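Local coordinates for cystatin-2 (Ornithodoros moubata, PDB 3L0R), which inhibits cysteine proteinases with broad specificity for mammalian cathepsins, both endopeptidases and exopeptidases, and may mimic host cystatins, at residues Gly5-Gln10 / Gly51-Leu56; Ala15-Leu20 / Lys42-Gln47; Leu20-Thr25 / Val70-Glu75. One frame throughout, in Å; residues are numbered along the deposited sequence.

Contact 1. Residues Gly5-Gln10 / Gly51-Leu56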
loop_
_atom_site.group_PDB
_atom_site.type_symbol
_atom_site.label_atom_id
_atom_site.label_comp_id
_atom_site.label_asym_id
_atom_site.label_seq_id
_atom_site.Cartn_x
_atom_site.Cartn_y
_atom_site.Cartn_z
ATOM N N GLY A 5 -3.348 -17.361 -15.470
ATOM C CA GLY A 5 -3.585 -17.245 -14.030
ATOM C C GLY A 5 -2.441 -16.672 -13.204
ATOM O O GLY A 5 -2.639 -16.355 -12.029
ATOM N N GLY A 6 -1.250 -16.537 -13.799
ATOM C CA GLY A 6 -0.051 -16.151 -13.053
ATOM C C GLY A 6 0.045 -14.681 -12.669
ATOM O O GLY A 6 -0.867 -13.897 -12.921
ATOM N N TRP A 7 1.158 -14.310 -12.044
ATOM C CA TRP A 7 1.428 -12.926 -11.696
ATOM C C TRP A 7 2.123 -12.219 -12.853
ATOM O O TRP A 7 3.053 -12.760 -13.434
ATOM C CB TRP A 7 2.277 -12.856 -10.422
ATOM C CG TRP A 7 1.507 -13.279 -9.194
ATOM C CD1 TRP A 7 1.483 -14.527 -8.630
ATOM C CD2 TRP A 7 0.625 -12.462 -8.397
ATOM N NE1 TRP A 7 0.657 -14.536 -7.531
ATOM C CE2 TRP A 7 0.113 -13.287 -7.364
ATOM C CE3 TRP A 7 0.222 -11.119 -8.450
ATOM C CZ2 TRP A 7 -0.786 -12.810 -6.390
ATOM C CZ3 TRP A 7 -0.665 -10.647 -7.492
ATOM C CH2 TRP A 7 -1.164 -11.493 -6.472
ATOM N N THR A 8 1.673 -11.016 -13.197
ATOM C CA THR A 8 2.330 -10.241 -14.252
ATOM C C THR A 8 3.066 -9.038 -13.673
ATOM O O THR A 8 2.470 -8.183 -13.020
ATOM C CB THR A 8 1.329 -9.839 -15.333
ATOM O OG1 THR A 8 0.773 -11.035 -15.887
ATOM C CG2 THR A 8 1.990 -9.027 -16.449
ATOM N N ARG A 9 4.369 -8.980 -13.891
ATOM C CA ARG A 9 5.150 -7.866 -13.358
ATOM C C ARG A 9 4.880 -6.569 -14.130
ATOM O O ARG A 9 4.852 -6.558 -15.364
ATOM C CB ARG A 9 6.655 -8.182 -13.283
ATOM C CG ARG A 9 7.409 -7.158 -12.441
ATOM C CD ARG A 9 8.754 -7.668 -11.961
ATOM N NE ARG A 9 8.625 -8.498 -10.770
ATOM C CZ ARG A 9 8.699 -9.826 -10.800
ATOM N NH1 ARG A 9 8.910 -10.452 -11.956
ATOM N NH2 ARG A 9 8.563 -10.534 -9.679
ATOM N N GLN A 10 4.662 -5.494 -13.370
ATOM C CA GLN A 10 4.328 -4.177 -13.897
ATOM C C GLN A 10 5.454 -3.172 -13.671
ATOM O O GLN A 10 6.382 -3.391 -12.852
ATOM C CB GLN A 10 3.058 -3.659 -13.217
ATOM C CG GLN A 10 1.853 -4.603 -13.307
ATOM C CD GLN A 10 1.388 -4.837 -14.736
ATOM O OE1 GLN A 10 1.522 -3.960 -15.594
ATOM N NE2 GLN A 10 0.834 -6.018 -14.996
ATOM N N GLY A 51 -11.900 -10.350 -10.507
ATOM C CA GLY A 51 -11.350 -9.066 -10.080
ATOM C C GLY A 51 -9.843 -9.101 -10.329
ATOM O O GLY A 51 -9.356 -9.910 -11.133
ATOM N N MET A 52 -9.107 -8.238 -9.630
ATOM C CA MET A 52 -7.657 -8.102 -9.765
ATOM C C MET A 52 -6.952 -8.145 -8.414
ATOM O O MET A 52 -7.391 -7.500 -7.455
ATOM C CB MET A 52 -7.311 -6.770 -10.432
ATOM C CG MET A 52 -7.624 -6.699 -11.921
ATOM S SD MET A 52 -6.489 -7.701 -12.915
ATOM C CE MET A 52 -4.957 -7.184 -12.201
ATOM N N ASN A 53 -5.856 -8.901 -8.357
ATOM C CA ASN A 53 -4.934 -8.836 -7.239
ATOM C C ASN A 53 -3.760 -7.940 -7.577
ATOM O O ASN A 53 -3.199 -8.041 -8.673
ATOM C CB ASN A 53 -4.413 -10.216 -6.876
ATOM C CG ASN A 53 -5.413 -11.023 -6.123
ATOM O OD1 ASN A 53 -6.143 -10.501 -5.270
ATOM N ND2 ASN A 53 -5.469 -12.316 -6.426
ATOM N N TYR A 54 -3.410 -7.056 -6.640
ATOM C CA TYR A 54 -2.217 -6.192 -6.770
ATOM C C TYR A 54 -1.288 -6.565 -5.661
ATOM O O TYR A 54 -1.668 -6.520 -4.483
ATOM C CB TYR A 54 -2.572 -4.714 -6.666
ATOM C CG TYR A 54 -3.489 -4.260 -7.783
ATOM C CD1 TYR A 54 -2.963 -3.704 -8.956
ATOM C CD2 TYR A 54 -4.885 -4.414 -7.684
ATOM C CE1 TYR A 54 -3.796 -3.292 -9.999
ATOM C CE2 TYR A 54 -5.717 -4.011 -8.702
ATOM C CZ TYR A 54 -5.168 -3.456 -9.857
ATOM O OH TYR A 54 -5.983 -3.059 -10.874
ATOM N N LYS A 55 -0.091 -7.005 -6.052
ATOM C CA LYS A 55 0.989 -7.291 -5.118
ATOM C C LYS A 55 2.080 -6.189 -5.173
ATOM O O LYS A 55 2.851 -6.075 -6.133
ATOM C CB LYS A 55 1.542 -8.697 -5.358
ATOM C CG LYS A 55 2.752 -9.042 -4.489
ATOM C CD LYS A 55 2.685 -10.451 -3.980
ATOM C CE LYS A 55 3.056 -11.442 -5.039
ATOM N NZ LYS A 55 2.616 -12.793 -4.639
ATOM N N LEU A 56 2.128 -5.381 -4.119
ATOM C CA LEU A 56 3.039 -4.252 -4.059
ATOM C C LEU A 56 4.118 -4.453 -3.006
ATOM O O LEU A 56 3.816 -4.693 -1.822
ATOM C CB LEU A 56 2.266 -2.959 -3.782
ATOM C CG LEU A 56 0.867 -2.837 -4.417
ATOM C CD1 LEU A 56 0.090 -1.726 -3.756
ATOM C CD2 LEU A 56 0.926 -2.634 -5.950
#

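Contact 2. Residues Ala15-Leu20 / Lys42-Gln47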
loop_
_atom_site.group_PDB
_atom_site.type_symbol
_atom_site.label_atom_id
_atom_site.label_comp_id
_atom_site.label_asym_id
_atom_site.label_seq_id
_atom_site.Cartn_x
_atom_site.Cartn_y
_atom_site.Cartn_z
ATOM N N ALA A 15 1.336 5.800 -11.241
ATOM C CA ALA A 15 0.584 6.510 -10.210
ATOM C C ALA A 15 -0.462 5.651 -9.489
ATOM O O ALA A 15 -0.566 5.716 -8.263
ATOM C CB ALA A 15 -0.063 7.773 -10.795
ATOM N N ARG A 16 -1.222 4.855 -10.247
ATOM C CA ARG A 16 -2.279 3.994 -9.696
ATOM C C ARG A 16 -1.732 3.052 -8.622
ATOM O O ARG A 16 -2.414 2.729 -7.657
ATOM C CB ARG A 16 -3.007 3.209 -10.810
ATOM C CG ARG A 16 -2.099 2.286 -11.632
ATOM C CD ARG A 16 -2.648 1.986 -13.028
ATOM N NE ARG A 16 -3.243 0.643 -13.129
ATOM C CZ ARG A 16 -2.724 -0.380 -13.819
ATOM N NH1 ARG A 16 -1.584 -0.242 -14.501
ATOM N NH2 ARG A 16 -3.356 -1.551 -13.838
ATOM N N PHE A 17 -0.486 2.642 -8.769
ATOM C CA PHE A 17 0.098 1.726 -7.819
ATOM C C PHE A 17 0.512 2.452 -6.554
ATOM O O PHE A 17 0.467 1.867 -5.456
ATOM C CB PHE A 17 1.273 0.979 -8.440
ATOM C CG PHE A 17 0.906 0.184 -9.663
ATOM C CD1 PHE A 17 -0.261 -0.591 -9.694
ATOM C CD2 PHE A 17 1.731 0.195 -10.777
ATOM C CE1 PHE A 17 -0.590 -1.329 -10.821
ATOM C CE2 PHE A 17 1.408 -0.543 -11.914
ATOM C CZ PHE A 17 0.250 -1.307 -11.940
ATOM N N LEU A 18 0.891 3.722 -6.694
ATOM C CA LEU A 18 1.210 4.541 -5.528
ATOM C C LEU A 18 -0.077 4.808 -4.731
ATOM O O LEU A 18 -0.094 4.723 -3.494
ATOM C CB LEU A 18 1.921 5.843 -5.938
ATOM C CG LEU A 18 2.341 6.799 -4.820
ATOM C CD1 LEU A 18 3.284 6.146 -3.795
ATOM C CD2 LEU A 18 2.955 8.047 -5.427
ATOM N N GLU A 19 -1.145 5.104 -5.457
ATOM C CA GLU A 19 -2.464 5.276 -4.878
ATOM C C GLU A 19 -2.884 4.048 -4.045
ATOM O O GLU A 19 -3.368 4.175 -2.909
ATOM C CB GLU A 19 -3.467 5.547 -6.003
ATOM C CG GLU A 19 -4.757 6.245 -5.585
ATOM C CD GLU A 19 -5.450 6.946 -6.757
ATOM O OE1 GLU A 19 -6.603 7.401 -6.575
ATOM O OE2 GLU A 19 -4.839 7.049 -7.853
ATOM N N LEU A 20 -2.677 2.864 -4.611
ATOM C CA LEU A 20 -3.041 1.614 -3.952
ATOM C C LEU A 20 -2.163 1.342 -2.722
ATOM O O LEU A 20 -2.640 0.819 -1.709
ATOM C CB LEU A 20 -2.978 0.447 -4.950
ATOM C CG LEU A 20 -4.126 0.314 -5.953
ATOM C CD1 LEU A 20 -3.660 -0.483 -7.158
ATOM C CD2 LEU A 20 -5.366 -0.339 -5.373
ATOM N N LYS A 42 8.558 -0.261 -4.874
ATOM C CA LYS A 42 9.718 -0.921 -5.464
ATOM C C LYS A 42 9.334 -1.877 -6.585
ATOM O O LYS A 42 10.022 -1.969 -7.612
ATOM C CB LYS A 42 10.515 -1.664 -4.388
ATOM C CG LYS A 42 11.309 -0.750 -3.487
ATOM C CD LYS A 42 11.428 -1.323 -2.090
ATOM C CE LYS A 42 12.410 -2.494 -1.999
ATOM N NZ LYS A 42 13.315 -2.405 -0.795
ATOM N N GLU A 43 8.229 -2.591 -6.380
ATOM C CA GLU A 43 7.862 -3.667 -7.278
ATOM C C GLU A 43 6.353 -3.902 -7.287
ATOM O O GLU A 43 5.702 -3.768 -6.253
ATOM C CB GLU A 43 8.650 -4.925 -6.897
ATOM C CG GLU A 43 8.165 -6.180 -7.576
ATOM C CD GLU A 43 9.076 -7.377 -7.363
ATOM O OE1 GLU A 43 10.054 -7.286 -6.549
ATOM O OE2 GLU A 43 8.801 -8.401 -8.048
ATOM N N VAL A 44 5.804 -4.222 -8.469
ATOM C CA VAL A 44 4.356 -4.461 -8.639
ATOM C C VAL A 44 4.054 -5.680 -9.532
ATOM O O VAL A 44 4.645 -5.849 -10.589
ATOM C CB VAL A 44 3.610 -3.208 -9.205
ATOM C CG1 VAL A 44 2.115 -3.496 -9.421
ATOM C CG2 VAL A 44 3.786 -2.018 -8.283
ATOM N N GLU A 45 3.127 -6.517 -9.080
ATOM C CA GLU A 45 2.676 -7.679 -9.824
ATOM C C GLU A 45 1.169 -7.749 -9.716
ATOM O O GLU A 45 0.597 -7.526 -8.636
ATOM C CB GLU A 45 3.286 -8.972 -9.282
ATOM C CG GLU A 45 4.775 -9.102 -9.527
ATOM C CD GLU A 45 5.425 -10.061 -8.547
ATOM O OE1 GLU A 45 5.706 -9.628 -7.383
ATOM O OE2 GLU A 45 5.658 -11.234 -8.953
ATOM N N THR A 46 0.527 -8.052 -10.842
ATOM C CA THR A 46 -0.934 -8.143 -10.886
ATOM C C THR A 46 -1.359 -9.530 -11.297
ATOM O O THR A 46 -0.626 -10.234 -12.004
ATOM C CB THR A 46 -1.545 -7.083 -11.827
ATOM O OG1 THR A 46 -0.966 -7.193 -13.146
ATOM C CG2 THR A 46 -1.275 -5.699 -11.267
ATOM N N GLN A 47 -2.532 -9.932 -10.836
ATOM C CA GLN A 47 -3.053 -11.250 -11.116
ATOM C C GLN A 47 -4.535 -11.086 -11.383
ATOM O O GLN A 47 -5.251 -10.475 -10.579
ATOM C CB GLN A 47 -2.837 -12.179 -9.917
ATOM C CG GLN A 47 -3.318 -13.623 -10.125
ATOM C CD GLN A 47 -3.181 -14.462 -8.869
ATOM O OE1 GLN A 47 -3.672 -14.087 -7.802
ATOM N NE2 GLN A 47 -2.507 -15.601 -8.985
HETATM O O HOH W 1 -2.490 -4.692 -14.366
#

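Contact 3. Residues Leu20-Thr25 / Val70-Glu75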
loop_
_atom_site.group_PDB
_atom_site.type_symbol
_atom_site.label_atom_id
_atom_site.label_comp_id
_atom_site.label_asym_id
_atom_site.label_seq_id
_atom_site.Cartn_x
_atom_site.Cartn_y
_atom_site.Cartn_z
ATOM N N LEU A 20 -2.677 2.864 -4.611
ATOM C CA LEU A 20 -3.041 1.614 -3.952
ATOM C C LEU A 20 -2.163 1.342 -2.722
ATOM O O LEU A 20 -2.640 0.819 -1.709
ATOM C CB LEU A 20 -2.978 0.447 -4.950
ATOM C CG LEU A 20 -4.126 0.314 -5.953
ATOM C CD1 LEU A 20 -3.660 -0.483 -7.158
ATOM C CD2 LEU A 20 -5.366 -0.339 -5.373
ATOM N N ALA A 21 -0.884 1.701 -2.833
ATOM C CA ALA A 21 0.086 1.546 -1.756
ATOM C C ALA A 21 -0.316 2.383 -0.553
ATOM O O ALA A 21 -0.278 1.905 0.587
ATOM C CB ALA A 21 1.481 1.899 -2.224
ATOM N N HIS A 22 -0.747 3.610 -0.799
ATOM C CA HIS A 22 -1.239 4.456 0.260
ATOM C C HIS A 22 -2.499 3.895 0.887
ATOM O O HIS A 22 -2.657 3.928 2.110
ATOM C CB HIS A 22 -1.504 5.856 -0.278
ATOM C CG HIS A 22 -0.274 6.706 -0.368
ATOM N ND1 HIS A 22 0.378 7.184 0.746
ATOM C CD2 HIS A 22 0.414 7.171 -1.436
ATOM C CE1 HIS A 22 1.413 7.914 0.366
ATOM N NE2 HIS A 22 1.454 7.924 -0.953
ATOM N N PHE A 23 -3.400 3.388 0.054
ATOM C CA PHE A 23 -4.631 2.778 0.537
ATOM C C PHE A 23 -4.309 1.656 1.514
ATOM O O PHE A 23 -4.883 1.574 2.586
ATOM C CB PHE A 23 -5.499 2.241 -0.621
ATOM C CG PHE A 23 -6.559 1.276 -0.168
ATOM C CD1 PHE A 23 -7.732 1.743 0.447
ATOM C CD2 PHE A 23 -6.373 -0.103 -0.308
ATOM C CE1 PHE A 23 -8.700 0.849 0.892
ATOM C CE2 PHE A 23 -7.330 -1.002 0.146
ATOM C CZ PHE A 23 -8.500 -0.529 0.740
ATOM N N ALA A 24 -3.374 0.801 1.137
ATOM C CA ALA A 24 -3.046 -0.370 1.939
ATOM C C ALA A 24 -2.309 0.017 3.225
ATOM O O ALA A 24 -2.522 -0.590 4.286
ATOM C CB ALA A 24 -2.216 -1.351 1.116
ATOM N N THR A 25 -1.453 1.028 3.126
ATOM C CA THR A 25 -0.620 1.442 4.249
ATOM C C THR A 25 -1.414 2.241 5.285
ATOM O O THR A 25 -1.274 2.024 6.501
ATOM C CB THR A 25 0.603 2.233 3.736
ATOM O OG1 THR A 25 1.406 1.353 2.937
ATOM C CG2 THR A 25 1.454 2.775 4.875
ATOM N N VAL A 70 -6.281 12.994 12.938
ATOM C CA VAL A 70 -6.542 13.498 11.579
ATOM C C VAL A 70 -6.954 12.358 10.659
ATOM O O VAL A 70 -6.721 11.179 10.962
ATOM C CB VAL A 70 -5.311 14.244 10.938
ATOM C CG1 VAL A 70 -5.004 15.552 11.675
ATOM C CG2 VAL A 70 -4.079 13.336 10.859
ATOM N N GLN A 71 -7.569 12.710 9.532
ATOM C CA GLN A 71 -7.840 11.736 8.487
ATOM C C GLN A 71 -6.550 11.570 7.677
ATOM O O GLN A 71 -5.810 12.545 7.468
ATOM C CB GLN A 71 -8.999 12.212 7.606
ATOM C CG GLN A 71 -9.956 11.096 7.148
ATOM C CD GLN A 71 -10.813 10.491 8.289
ATOM O OE1 GLN A 71 -10.695 9.302 8.612
ATOM N NE2 GLN A 71 -11.677 11.309 8.887
ATOM N N TYR A 72 -6.274 10.339 7.244
ATOM C CA TYR A 72 -5.102 10.052 6.419
ATOM C C TYR A 72 -5.192 10.664 5.027
ATOM O O TYR A 72 -6.189 10.472 4.331
ATOM C CB TYR A 72 -4.892 8.533 6.258
ATOM C CG TYR A 72 -3.624 8.217 5.486
ATOM C CD1 TYR A 72 -2.416 7.979 6.158
ATOM C CD2 TYR A 72 -3.612 8.200 4.077
ATOM C CE1 TYR A 72 -1.232 7.701 5.447
ATOM C CE2 TYR A 72 -2.441 7.935 3.368
ATOM C CZ TYR A 72 -1.257 7.689 4.061
ATOM O OH TYR A 72 -0.095 7.437 3.367
ATOM N N SER A 73 -4.131 11.350 4.606
ATOM C CA SER A 73 -3.930 11.667 3.188
ATOM C C SER A 73 -2.455 11.517 2.801
ATOM O O SER A 73 -1.564 11.789 3.611
ATOM C CB SER A 73 -4.449 13.064 2.833
ATOM O OG SER A 73 -3.654 14.077 3.412
ATOM N N ALA A 74 -2.212 11.086 1.563
ATOM C CA ALA A 74 -0.864 10.946 1.030
ATOM C C ALA A 74 -0.098 12.262 1.104
ATOM O O ALA A 74 1.109 12.289 1.382
ATOM C CB ALA A 74 -0.920 10.453 -0.416
ATOM N N GLU A 75 -0.821 13.354 0.873
ATOM C CA GLU A 75 -0.242 14.690 0.751
ATOM C C GLU A 75 0.156 15.267 2.106
ATOM O O GLU A 75 1.187 15.940 2.239
ATOM C CB GLU A 75 -1.259 15.593 0.031
ATOM C CG GLU A 75 -1.030 17.094 0.123
ATOM C CD GLU A 75 -2.261 17.891 -0.297
ATOM O OE1 GLU A 75 -3.374 17.605 0.207
ATOM O OE2 GLU A 75 -2.114 18.807 -1.132
#

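Contact 1. Residues Gly5-Gln10 / Gly51-Leu56
Lys55 lays the end of its side chain over one face of the Trp7 indole. CE stands above the six-membered ring, 4.1 Å from its centroid and only 8° off the normal, a CH-pi contact, while NZ moves on over the five-membered ring in a cation-pi contact at 4.1 Å from that centroid. The reach depends on the shape of the lysine: CG leaves anti to the backbone N (chi1 176°), and bends at the next two torsions fold the chain over the indole. Nearer the backbone, Lys55 CB touches Trp7 CZ3 at 3.6 Å. Asn53 CB meets the far corner of the same ring obliquely, at 3.5 Å from Trp7 CH2, with its amide plane turned 27° from the indole.

The amide itself is engaged beyond the two segments, since Asn53 ND2 bonds to Gln47 OE1; Gln47 also touches Trp7 and gives its NE2 to the carbonyl of Gly5. Trp7 thus reaches across strand 34-48 to strand 52-66 on the sheet face away from the helix, just before Thr8 pairs with Thr46. Gln47 and Gly51 bracket the first hairpin loop, the QxVxG motif that in cystatins helps fill the protease cleft. With Trp7 and Lys55 both partly exposed, the electron-rich indole face probably stabilises the lysine ammonium group at the surface.

Contact 2. Residues Ala15-Leu20 / Lys42-Gln47
Phe17 and Val44 form a buried apolar contact where the first turns of helix 15-25 press onto strand 34-48 of the sheet. Val44 CG1 sits over the centre of the Phe17 ring, 3.6 Å from the centroid and 5° off the normal, an almost vertical CH-pi approach that brings it about equally close to all six ring carbons. The other methyl works nearer the helix backbone: Val44 CG2, anti to the carbonyl carbon of its own residue, lies 3.9 Å from Phe17 CB. Thr46 CG2 comes in obliquely and more loosely, 4.4 Å from Phe17 CE1.

The arrangement is that of the cystatin fold, in which an antiparallel sheet wraps around a single long helix; Phe17 fills part of the interface, where it also touches Tyr54 of strand 52-66 and Gln10 of strand 8-10. Val44 and Thr46 point to the helix, and Glu45 between them turns away. Earlier in the strand, Lys42 and Glu43 both face Thr57 in a classic beta bulge.

On the opposite face of the Phe17 ring lies its neighbour Arg16, whose CG is 3.9 Å above the ring plane, offset toward the rim. The chain runs on beside the ring toward strand 34-48, so that Phe17 CZ lies 3.3 Å from the guanidinium plane. There, a water whose oxygen is 3.2 Å from Thr46 OG1 also takes a weak bond from Arg16 NH2, while Arg16 NH1 forms a salt bridge with Glu14.

Contact 3. Residues Leu20-Thr25 / Val70-Glu75
His22 meets Tyr72 and Ala74 where the second half of helix 15-25, the single long helix of the cystatin fold, receives the long loop between strands 52-66 and 86-95. The close-fitting part is built round the imidazole. Ala74 CB lies almost straight above the centre of the His22 ring, 3.5 Å from its centroid, so that the methyl touches all five ring atoms. At the ring edge, in plane, Tyr72 OH is hydrogen-bonded to His22 ND1 at 2.7 Å, with an angle of 154°; either group could supply the proton. The nitrogen also lies in the plane of the phenol, yet the two rings do not stack: they meet rim to rim, with planes 48° apart. Tyr72 extends to this point because its CG stands anti to the backbone N (chi1 -176°), sending the ring from the loop toward the helix.

Tyr72 OH has a second partner in Thr37 OG1, and its ring packs edge-to-face with Tyr35, so the phenol is positioned by strand 34-48 as well as by the helix. With His22 replaced by an alanine, the Tyr72 hydroxyl would probably lose its imidazole partner and a gap would open beneath the Ala74 methyl.

The other side is looser. Ala74 is itself exposed, the side chains of Ser73 and Glu75 start away from the helix, and residues 70-75 form no regular helix or strand; the Cys65-Cys77 disulfide ties this part of the loop back to the end of strand 52-66. On the buried side of the helix, Thr25 bonds to Tyr106 OH, and its N and OG1 reach Ala21 O from opposite faces of the carbonyl plane, OG1 at 2.9 Å.

Overall arrangement
Contact 1 lies on the sheet face turned from the helix, and contact 2 about 9 Å away, centre to centre, on the helix-facing side. Contact 3, which uses the later part of the same helix, is centred about 14 Å from contact 2 and 21 Å from contact 1. Along the chain, both segments of contact 2 fall between those of contact 1, whereas the segments of contact 3 alternate with those of the other two. Contacts 2 and 3 share Leu20, which also packs on Tyr54 and Leu56. Strands 8-10, 34-48 and 52-66 are successive neighbours in the sheet, so the N-terminal segment, helix and first hairpin form one compact unit, with the 70-75 loop joined at the far end.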